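Peptidase M42 (Thaumarchaeota archaeon SCGC AB-539-E09, PDB 5DS0) is a cobalt-bound M42-family TET aminopeptidase that probably trims residues from the N-termini of peptides inside a twelve-subunit assembly. Local coordinates at residues C[234-239]-C[315-320]. Residues are numbered along the deposited sequence; the frame is centred on the assembly and turned at random.
With CO (cobalt (II) ion), chain T.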
loop_
_atom_site.group_PDB
_atom_site.type_symbol
_atom_site.label_atom_id
_atom_site.label_comp_id
_atom_site.label_asym_id
_atom_site.label_seq_id
_atom_site.Cartn_x
_atom_site.Cartn_y
_atom_site.Cartn_z
ATOM N N LEU C 234 6.604 14.481 48.765
ATOM C CA LEU C 234 5.782 15.326 47.909
ATOM C C LEU C 234 6.611 15.711 46.704
ATOM O O LEU C 234 7.530 16.501 46.814
ATOM C CB LEU C 234 5.365 16.590 48.628
ATOM C CG LEU C 234 4.674 16.435 49.972
ATOM C CD1 LEU C 234 4.372 17.816 50.542
ATOM C CD2 LEU C 234 3.401 15.611 49.848
ATOM N N VAL C 235 6.317 15.126 45.555
ATOM C CA VAL C 235 7.048 15.454 44.357
ATOM C C VAL C 235 6.306 16.530 43.602
ATOM O O VAL C 235 5.099 16.434 43.389
ATOM C CB VAL C 235 7.232 14.222 43.482
ATOM C CG1 VAL C 235 7.803 14.610 42.135
ATOM C CG2 VAL C 235 8.149 13.246 44.181
ATOM N N LEU C 236 7.035 17.566 43.213
ATOM C CA LEU C 236 6.463 18.692 42.482
ATOM C C LEU C 236 6.897 18.617 41.049
ATOM O O LEU C 236 8.079 18.495 40.768
ATOM C CB LEU C 236 6.935 19.992 43.084
ATOM C CG LEU C 236 6.460 20.105 44.524
ATOM C CD1 LEU C 236 7.343 20.990 45.390
ATOM C CD2 LEU C 236 5.046 20.613 44.528
ATOM N N GLU C 237 5.936 18.642 40.145
ATOM C CA GLU C 237 6.198 18.479 38.726
ATOM C C GLU C 237 5.278 19.417 37.958
ATOM O O GLU C 237 4.490 20.154 38.551
ATOM C CB GLU C 237 5.941 17.036 38.282
ATOM C CG GLU C 237 7.173 16.173 38.038
ATOM C CD GLU C 237 8.082 16.576 36.862
ATOM O OE1 GLU C 237 7.810 17.533 36.125
ATOM O OE2 GLU C 237 9.088 15.869 36.668
ATOM N N VAL C 238 5.401 19.381 36.640
ATOM C CA VAL C 238 4.467 20.036 35.779
ATOM C C VAL C 238 3.462 18.996 35.296
ATOM O O VAL C 238 3.718 17.809 35.352
ATOM C CB VAL C 238 5.168 20.684 34.578
ATOM C CG1 VAL C 238 6.052 21.815 35.042
ATOM C CG2 VAL C 238 5.965 19.662 33.793
ATOM N N ASP C 239 2.308 19.468 34.852
ATOM C CA ASP C 239 1.287 18.624 34.261
ATOM C C ASP C 239 1.092 19.141 32.857
ATOM O O ASP C 239 1.171 20.357 32.624
ATOM C CB ASP C 239 -0.029 18.754 35.041
ATOM C CG ASP C 239 -0.710 17.413 35.296
ATOM O OD1 ASP C 239 -0.709 16.545 34.385
ATOM O OD2 ASP C 239 -1.265 17.242 36.414
ATOM N N VAL C 315 3.205 11.311 46.716
ATOM C CA VAL C 315 2.161 11.859 45.889
ATOM C C VAL C 315 2.781 12.924 44.998
ATOM O O VAL C 315 3.714 13.581 45.399
ATOM C CB VAL C 315 1.022 12.403 46.779
ATOM C CG1 VAL C 315 1.275 13.834 47.222
ATOM C CG2 VAL C 315 -0.307 12.290 46.073
ATOM N N VAL C 316 2.277 13.064 43.777
ATOM C CA VAL C 316 2.776 14.107 42.875
ATOM C C VAL C 316 1.796 15.268 42.795
ATOM O O VAL C 316 0.615 15.084 42.534
ATOM C CB VAL C 316 3.008 13.595 41.449
ATOM C CG1 VAL C 316 3.608 14.684 40.585
ATOM C CG2 VAL C 316 3.913 12.377 41.449
ATOM N N ILE C 317 2.319 16.467 43.025
ATOM C CA ILE C 317 1.543 17.689 42.947
ATOM C C ILE C 317 2.095 18.499 41.796
ATOM O O ILE C 317 3.300 18.659 41.691
ATOM C CB ILE C 317 1.656 18.481 44.242
ATOM C CG1 ILE C 317 0.931 17.723 45.352
ATOM C CG2 ILE C 317 1.052 19.862 44.070
ATOM C CD1 ILE C 317 1.254 18.187 46.759
ATOM N N THR C 318 1.217 19.046 40.964
ATOM C CA THR C 318 1.642 19.600 39.681
ATOM C C THR C 318 1.155 21.000 39.403
ATOM O O THR C 318 0.096 21.404 39.876
ATOM C CB THR C 318 1.132 18.737 38.511
ATOM O OG1 THR C 318 -0.301 18.725 38.517
ATOM C CG2 THR C 318 1.646 17.311 38.626
ATOM N N ILE C 319 1.944 21.744 38.641
ATOM C CA ILE C 319 1.497 23.001 38.061
ATOM C C ILE C 319 1.202 22.794 36.576
ATOM O O ILE C 319 2.095 22.445 35.806
ATOM C CB ILE C 319 2.541 24.118 38.205
ATOM C CG1 ILE C 319 2.726 24.500 39.676
ATOM C CG2 ILE C 319 2.101 25.349 37.436
ATOM C CD1 ILE C 319 3.850 23.745 40.343
ATOM N N PRO C 320 -0.056 23.004 36.170
ATOM C CA PRO C 320 -0.372 22.836 34.758
ATOM C C PRO C 320 0.419 23.809 33.911
ATOM O O PRO C 320 0.436 25.010 34.205
ATOM C CB PRO C 320 -1.864 23.143 34.683
ATOM C CG PRO C 320 -2.374 22.918 36.062
ATOM C CD PRO C 320 -1.252 23.272 36.983
HETATM CO CO CO T . 9.665 16.724 34.717
#
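Strands 234-239 and 315-320 run side by side as parallel neighbours in the central sheet, the axes of these short segments inclined by 40° in keeping with a strong twist. The backbone ladder has five rungs, given and taken in turn: Val235 N to Val315 O, Ile317 N to Val235 O (2.8 Å), Glu237 N to Ile317 O, Ile319 N to Glu237 O, and Asp239 N to Ile319 O. The first two lie nearly along their C=O axes; in the last, the N-H of Asp239 sits well above the carbonyl plane of Ile319.

On the face carrying Leu234, Leu236, Val238, Val315, Ile317 and Ile319 the contacts are apolar; helix 333-349 packs on Leu234, Leu236 and Ile317, and helix 179-197 on Leu236 and Val238. Leu234 lays CD2 alongside Val315 CG1 at 3.8 Å, and Leu236 brings CD2 to 4.0 Å from Ile317 CB; in each pair the two side chains point the same way. On the other face, Val316 CG1 touches Glu237 CB.

Polar side chains meet there too. Thr318 OG1 (chi1 62°) donates to the anti lone pair of Asp239 OD2 at 2.7 Å; Ser293 OG bonds the same oxygen, so two partners grip it.

Glu237 bends at chi2 (-66°), turning its carboxylate off strand 315-320 to chelate cobalt, with OE2 at 2.2 Å and OE1 at 2.5 Å from the ion. The N-H of Val238 bonds the anti lone pair of Glu237 OE1, which should help fix the carboxylate's rotation. His66 and Asp180 bind the same ion, and Glu214 also belongs to the site, part of the two-cobalt centre that strand 234-239 helps to build in the M42 aminopeptidase catalytic domain.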